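Long-range contact in DUF192 domain-containing protein (Novosphingobium aromaticivorans, PDB 3M7A), which is of unknown function but belongs to the DUF192 family and is probably exported, possibly as a lipoprotein: residues Val25-Phe36 with Leu130-Trp140. Sequence-based numbering, arbitrary orientation.
Sequences VTVTGTSGRHVF and LGIKPGDKVEW
With CG of H34 set anti to its carbonyl carbon (chi1 -50°), the imidazole of the second hairpin strand swings toward the end of helix 126-130 and the turn that follows, where L130 lays CB over one ring face, 3.9 Å from the centroid, a CH-pi contact. L130 CG, likewise anti to its carbonyl carbon (chi1 -66°), carries CD1 to the edge of the F36 ring, 3.7 Å from F36 CZ, where I132 CD1 also arrives. The frame is a β-hairpin, strands 25-29 and 32-36, with the C-terminal strand 137-139 added antiparallel to its first strand. T26 and E139 form a hydrogen-bonded pair, T26 N to E139 O and E139 N to T26 O both 2.9 Å, and T28 with K137 repeats the pattern. Between them V27 faces V138, and V27 CG1 also meets I132 CG2 at 3.8 Å; on this side L120 of strand 118-123 touches V27 and F36. I132 CG1 packs 3.7 Å from H34 CD2. S31 OG and H34 NE2 are hydrogen-bonded at 2.8 Å. Putting an alanine at H34 is likely to leave S31 OG without this partner and to open a gap beside L130 CB. Beside that bond, one water joins S31 OG to D136 OD2, donating to the carboxylate oxygen at 2.7 Å.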
ATOM      1  N   VAL A  25       4.198  -5.348  -6.280  1.00  5.33           N
ATOM      2  CA  VAL A  25       3.161  -4.367  -6.651  1.00  5.11           C
ATOM      3  C   VAL A  25       3.884  -3.234  -7.353  1.00  6.04           C
ATOM      4  O   VAL A  25       4.907  -2.771  -6.865  1.00  6.69           O
ATOM      5  CB  VAL A  25       2.409  -3.833  -5.410  1.00  5.38           C
ATOM      6  CG1 VAL A  25       1.409  -2.751  -5.813  1.00  6.27           C
ATOM      7  CG2 VAL A  25       1.753  -4.970  -4.647  1.00  7.31           C
ATOM      8  N   THR A  26       3.337  -2.789  -8.485  1.00  5.07           N
ATOM      9  CA  THR A  26       3.923  -1.684  -9.236  1.00  5.20           C
ATOM     10  C   THR A  26       2.975  -0.518  -9.263  1.00  4.89           C
ATOM     11  O   THR A  26       1.758  -0.683  -9.222  1.00  6.79           O
ATOM     12  CB  THR A  26       4.306  -2.110 -10.685  1.00  6.64           C
ATOM     13  OG1 THR A  26       3.140  -2.521 -11.399  1.00  7.35           O
ATOM     14  CG2 THR A  26       5.354  -3.237 -10.647  1.00  8.52           C
ATOM     15  N   VAL A  27       3.571   0.659  -9.298  1.00  5.46           N
ATOM     16  CA  VAL A  27       2.847   1.909  -9.402  1.00  5.45           C
ATOM     17  C   VAL A  27       3.519   2.677 -10.539  1.00  5.42           C
ATOM     18  O   VAL A  27       4.718   2.973 -10.466  1.00  6.55           O
ATOM     19  CB  VAL A  27       2.856   2.754  -8.099  1.00  5.68           C
ATOM     20  CG1 VAL A  27       1.996   3.979  -8.269  1.00  7.24           C
ATOM     21  CG2 VAL A  27       2.369   1.916  -6.902  1.00  7.42           C
ATOM     22  N   THR A  28       2.744   3.016 -11.579  1.00  6.42           N
ATOM     23  CA  THR A  28       3.297   3.568 -12.812  1.00  7.06           C
ATOM     24  C   THR A  28       2.522   4.800 -13.234  1.00  6.90           C
ATOM     25  O   THR A  28       1.285   4.810 -13.270  1.00  7.98           O
ATOM     26  CB  THR A  28       3.308   2.509 -13.931  1.00  7.31           C
ATOM     27  OG1 THR A  28       3.958   1.339 -13.444  1.00  8.23           O
ATOM     28  CG2 THR A  28       4.020   3.029 -15.173  1.00  8.94           C
ATOM     29  N   GLY A  29       3.268   5.855 -13.540  1.00  7.48           N
ATOM     30  CA  GLY A  29       2.684   7.108 -13.981  1.00  7.94           C
ATOM     31  C   GLY A  29       3.752   8.014 -14.570  1.00  6.24           C
ATOM     32  O   GLY A  29       4.819   7.532 -14.985  1.00  7.70           O
ATOM     33  N   THR A  30       3.504   9.321 -14.548  1.00  7.12           N
ATOM     34  CA  THR A  30       4.447  10.285 -15.116  0.50  6.60           C
ATOM     35  C   THR A  30       5.808  10.220 -14.444  1.00  7.50           C
ATOM     36  O   THR A  30       6.827  10.415 -15.087  1.00  8.06           O
ATOM     37  CB  THR A  30       3.893  11.711 -15.021  0.50  9.18           C
ATOM     38  OG1 THR A  30       2.631  11.744 -15.681  0.50 14.24           O
ATOM     39  CG2 THR A  30       4.829  12.704 -15.678  0.50  9.03           C
ATOM     40  N   SER A  31       5.832   9.928 -13.140  1.00  6.71           N
ATOM     41  CA  SER A  31       7.105   9.815 -12.423  1.00  6.35           C
ATOM     42  C   SER A  31       7.912   8.582 -12.775  1.00  5.65           C
ATOM     43  O   SER A  31       9.086   8.491 -12.392  1.00  8.21           O
ATOM     44  CB  SER A  31       6.870   9.856 -10.907  1.00  6.96           C
ATOM     45  OG  SER A  31       6.303   8.639 -10.437  1.00  9.53           O
ATOM     46  N   GLY A  32       7.316   7.635 -13.492  1.00  6.30           N
ATOM     47  CA  GLY A  32       7.995   6.406 -13.818  1.00  6.04           C
ATOM     48  C   GLY A  32       7.290   5.196 -13.199  1.00  5.78           C
ATOM     49  O   GLY A  32       6.079   5.242 -12.942  1.00  7.72           O
ATOM     50  N   ARG A  33       8.064   4.147 -12.958  1.00  5.62           N
ATOM     51  CA  ARG A  33       7.566   2.889 -12.446  1.00  5.23           C
ATOM     52  C   ARG A  33       8.264   2.584 -11.146  1.00  5.46           C
ATOM     53  O   ARG A  33       9.492   2.544 -11.095  1.00  6.27           O
ATOM     54  CB  ARG A  33       7.759   1.754 -13.465  1.00  6.34           C
ATOM     55  CG  ARG A  33       7.252   0.376 -13.015  1.00  6.07           C
ATOM     56  CD  ARG A  33       7.444  -0.610 -14.136  1.00  8.12           C
ATOM     57  NE  ARG A  33       6.773  -1.896 -13.998  1.00  6.45           N
ATOM     58  CZ  ARG A  33       5.516  -2.153 -14.351  1.00  6.21           C
ATOM     59  NH1 ARG A  33       4.713  -1.175 -14.744  1.00  7.49           N
ATOM     60  NH2 ARG A  33       5.070  -3.404 -14.343  1.00  9.39           N
ATOM     61  N   HIS A  34       7.459   2.351 -10.105  1.00  5.92           N
ATOM     62  CA  HIS A  34       7.930   2.045  -8.750  1.00  6.74           C
ATOM     63  C   HIS A  34       7.474   0.654  -8.379  1.00  6.27           C
ATOM     64  O   HIS A  34       6.385   0.237  -8.794  1.00  7.80           O
ATOM     65  CB  HIS A  34       7.357   3.051  -7.747  1.00  6.25           C
ATOM     66  CG  HIS A  34       7.552   4.458  -8.171  1.00  6.63           C
ATOM     67  ND1 HIS A  34       8.737   5.133  -7.997  1.00  7.68           N
ATOM     68  CD2 HIS A  34       6.721   5.305  -8.817  1.00  7.69           C
ATOM     69  CE1 HIS A  34       8.623   6.345  -8.508  1.00  8.85           C
ATOM     70  NE2 HIS A  34       7.406   6.483  -9.004  1.00  8.14           N
ATOM     71  N   VAL A  35       8.280  -0.042  -7.584  1.00  6.70           N
ATOM     72  CA  VAL A  35       8.031  -1.437  -7.253  1.00  6.57           C
ATOM     73  C   VAL A  35       8.142  -1.645  -5.742  1.00  6.08           C
ATOM     74  O   VAL A  35       9.116  -1.213  -5.137  1.00  7.00           O
ATOM     75  CB  VAL A  35       9.075  -2.384  -7.948  1.00  7.16           C
ATOM     76  CG1 VAL A  35       8.741  -3.841  -7.640  1.00 10.31           C
ATOM     77  CG2 VAL A  35       9.103  -2.137  -9.437  1.00  8.09           C
ATOM     78  N   PHE A  36       7.140  -2.287  -5.150  1.00  6.19           N
ATOM     79  CA  PHE A  36       7.095  -2.582  -3.721  1.00  5.42           C
ATOM     80  C   PHE A  36       6.853  -4.068  -3.519  1.00  5.48           C
ATOM     81  O   PHE A  36       5.854  -4.580  -4.002  1.00  7.53           O
ATOM     82  CB  PHE A  36       6.016  -1.754  -3.031  1.00  6.26           C
ATOM     83  CG  PHE A  36       6.179  -0.289  -3.254  1.00  5.47           C
ATOM     84  CD1 PHE A  36       7.045   0.450  -2.474  1.00  6.48           C
ATOM     85  CD2 PHE A  36       5.511   0.367  -4.282  1.00  5.71           C
ATOM     86  CE1 PHE A  36       7.225   1.812  -2.678  1.00  6.99           C
ATOM     87  CE2 PHE A  36       5.690   1.722  -4.517  1.00  7.78           C
ATOM     88  CZ  PHE A  36       6.533   2.452  -3.706  1.00  8.27           C
ATOM     89  N   LEU A 130       8.755  10.070  -4.392  1.00  5.58           N
ATOM     90  CA  LEU A 130       8.763   9.284  -5.633  1.00  5.87           C
ATOM     91  C   LEU A 130       8.000   9.902  -6.780  1.00  7.11           C
ATOM     92  O   LEU A 130       8.259   9.567  -7.947  1.00  9.00           O
ATOM     93  CB  LEU A 130       8.230   7.871  -5.364  1.00  6.72           C
ATOM     94  CG  LEU A 130       9.092   6.996  -4.450  1.00  6.61           C
ATOM     95  CD1 LEU A 130       8.404   5.647  -4.223  1.00  7.47           C
ATOM     96  CD2 LEU A 130      10.508   6.818  -4.968  1.00  8.87           C
ATOM     97  N   GLY A 131       7.061  10.772  -6.463  1.00  6.42           N
ATOM     98  CA  GLY A 131       6.191  11.342  -7.458  1.00  8.08           C
ATOM     99  C   GLY A 131       4.924  10.573  -7.759  1.00  7.47           C
ATOM    100  O   GLY A 131       4.307  10.833  -8.792  1.00  8.77           O
ATOM    101  N   ILE A 132       4.537   9.654  -6.881  1.00  7.35           N
ATOM    102  CA  ILE A 132       3.294   8.900  -7.049  1.00  8.63           C
ATOM    103  C   ILE A 132       2.122   9.861  -6.865  1.00  9.26           C
ATOM    104  O   ILE A 132       2.103  10.664  -5.921  1.00 12.10           O
ATOM    105  CB  ILE A 132       3.247   7.707  -6.069  1.00  8.55           C
ATOM    106  CG1 ILE A 132       4.318   6.664  -6.427  1.00  7.27           C
ATOM    107  CG2 ILE A 132       1.848   7.078  -6.057  1.00  9.46           C
ATOM    108  CD1 ILE A 132       4.513   5.564  -5.404  1.00  9.43           C
ATOM    109  N   LYS A 133       1.161   9.800  -7.789  1.00  9.81           N
ATOM    110  CA  LYS A 133       0.044  10.750  -7.825  0.50 10.43           C
ATOM    111  C   LYS A 133      -1.281  10.064  -8.139  1.00  8.62           C
ATOM    112  O   LYS A 133      -1.297   9.022  -8.766  1.00  8.52           O
ATOM    113  CB  LYS A 133       0.323  11.835  -8.870  0.50 12.86           C
ATOM    114  CG  LYS A 133       1.418  12.811  -8.419  0.50 16.17           C
ATOM    115  CD  LYS A 133       1.843  13.793  -9.472  0.50 21.64           C
ATOM    116  CE  LYS A 133       2.923  14.709  -8.912  0.50 23.20           C
ATOM    117  NZ  LYS A 133       2.496  15.401  -7.672  0.50 21.82           N
ATOM    118  N   PRO A 134      -2.394  10.687  -7.732  1.00  8.64           N
ATOM    119  CA  PRO A 134      -3.686  10.207  -8.184  1.00  7.56           C
ATOM    120  C   PRO A 134      -3.705  10.069  -9.696  1.00  9.07           C
ATOM    121  O   PRO A 134      -3.161  10.915 -10.427  1.00 12.50           O
ATOM    122  CB  PRO A 134      -4.656  11.277  -7.678  1.00  9.00           C
ATOM    123  CG  PRO A 134      -3.984  11.822  -6.430  1.00  9.30           C
ATOM    124  CD  PRO A 134      -2.522  11.844  -6.811  1.00  9.14           C
ATOM    125  N   GLY A 135      -4.330   8.992 -10.172  1.00  8.44           N
ATOM    126  CA  GLY A 135      -4.323   8.625 -11.575  1.00 10.15           C
ATOM    127  C   GLY A 135      -3.308   7.565 -11.977  1.00  8.96           C
ATOM    128  O   GLY A 135      -3.473   6.902 -13.013  1.00 12.70           O
ATOM    129  N   ASP A 136      -2.267   7.368 -11.180  1.00  8.49           N
ATOM    130  CA  ASP A 136      -1.251   6.377 -11.512  1.00  7.81           C
ATOM    131  C   ASP A 136      -1.850   4.979 -11.431  1.00  6.45           C
ATOM    132  O   ASP A 136      -2.789   4.711 -10.683  1.00  6.96           O
ATOM    133  CB  ASP A 136      -0.074   6.468 -10.551  1.00  8.23           C
ATOM    134  CG  ASP A 136       0.769   7.702 -10.775  1.00 12.51           C
ATOM    135  OD1 ASP A 136       0.492   8.496 -11.714  1.00 15.30           O
ATOM    136  OD2 ASP A 136       1.691   7.873  -9.977  1.00 13.42           O
ATOM    137  N   LYS A 137      -1.313   4.098 -12.266  1.00  6.95           N
ATOM    138  CA  LYS A 137      -1.824   2.730 -12.404  1.00  7.57           C
ATOM    139  C   LYS A 137      -1.075   1.839 -11.420  1.00  7.14           C
ATOM    140  O   LYS A 137       0.170   1.756 -11.414  1.00  7.35           O
ATOM    141  CB  LYS A 137      -1.650   2.223 -13.842  1.00  9.04           C
ATOM    142  CG  LYS A 137      -2.382   0.913 -14.158  1.00 12.58           C
ATOM    143  CD  LYS A 137      -3.868   1.193 -14.521  1.00 15.81           C
ATOM    144  CE  LYS A 137      -4.564   0.038 -15.205  1.00 20.55           C
ATOM    145  NZ  LYS A 137      -6.014   0.347 -15.474  1.00 20.39           N
ATOM    146  N   VAL A 138      -1.834   1.109 -10.617  1.00  7.85           N
ATOM    147  CA  VAL A 138      -1.286   0.150  -9.650  1.00  7.29           C
ATOM    148  C   VAL A 138      -1.612  -1.256 -10.120  1.00  7.16           C
ATOM    149  O   VAL A 138      -2.764  -1.532 -10.472  1.00  9.79           O
ATOM    150  CB  VAL A 138      -1.863   0.404  -8.236  1.00  8.11           C
ATOM    151  CG1 VAL A 138      -1.250  -0.553  -7.204  1.00  8.10           C
ATOM    152  CG2 VAL A 138      -1.700   1.890  -7.837  1.00  7.92           C
ATOM    153  N   GLU A 139      -0.608  -2.131 -10.155  1.00  6.55           N
ATOM    154  CA  GLU A 139      -0.801  -3.505 -10.608  1.00  6.95           C
ATOM    155  C   GLU A 139      -0.192  -4.487  -9.627  1.00  6.26           C
ATOM    156  O   GLU A 139       0.827  -4.225  -8.993  1.00  7.26           O
ATOM    157  CB  GLU A 139      -0.153  -3.707 -11.978  1.00  8.24           C
ATOM    158  CG  GLU A 139      -0.776  -2.908 -13.099  1.00 11.86           C
ATOM    159  CD  GLU A 139      -2.105  -3.463 -13.588  1.00 13.20           C
ATOM    160  OE1 GLU A 139      -2.539  -4.545 -13.110  1.00 13.96           O
ATOM    161  OE2 GLU A 139      -2.718  -2.810 -14.470  1.00 18.87           O
ATOM    162  N   TRP A 140      -0.882  -5.606  -9.506  1.00  7.74           N
ATOM    163  CA  TRP A 140      -0.466  -6.721  -8.682  1.00  8.45           C
ATOM    164  C   TRP A 140      -0.936  -8.013  -9.341  1.00 10.80           C
ATOM    165  O   TRP A 140      -1.735  -7.939 -10.316  1.00 12.24           O
ATOM    166  CB  TRP A 140      -1.072  -6.622  -7.266  1.00  8.21           C
ATOM    167  CG  TRP A 140      -2.590  -6.540  -7.288  1.00  8.08           C
ATOM    168  CD1 TRP A 140      -3.483  -7.589  -7.253  1.00 10.09           C
ATOM    169  CD2 TRP A 140      -3.397  -5.360  -7.408  1.00  6.83           C
ATOM    170  NE1 TRP A 140      -4.755  -7.125  -7.321  1.00  9.63           N
ATOM    171  CE2 TRP A 140      -4.745  -5.767  -7.421  1.00  7.94           C
ATOM    172  CE3 TRP A 140      -3.118  -3.997  -7.482  1.00  7.83           C
ATOM    173  CZ2 TRP A 140      -5.799  -4.859  -7.531  1.00  9.39           C
ATOM    174  CZ3 TRP A 140      -4.173  -3.094  -7.583  1.00  8.66           C
ATOM    175  CH2 TRP A 140      -5.485  -3.531  -7.586  1.00  8.23           C
ATOM    176  OXT TRP A 140      -0.547  -9.099  -8.887  1.00 12.39           O
TER
HETATM  177  O   HOH W   1       1.894  -0.251 -12.401  1.00  7.51           O
HETATM  178  O   HOH W   2       3.582   9.647 -11.187  1.00 11.55           O
HETATM  179  O   HOH W   3       4.094   6.631 -10.314  1.00 25.03           O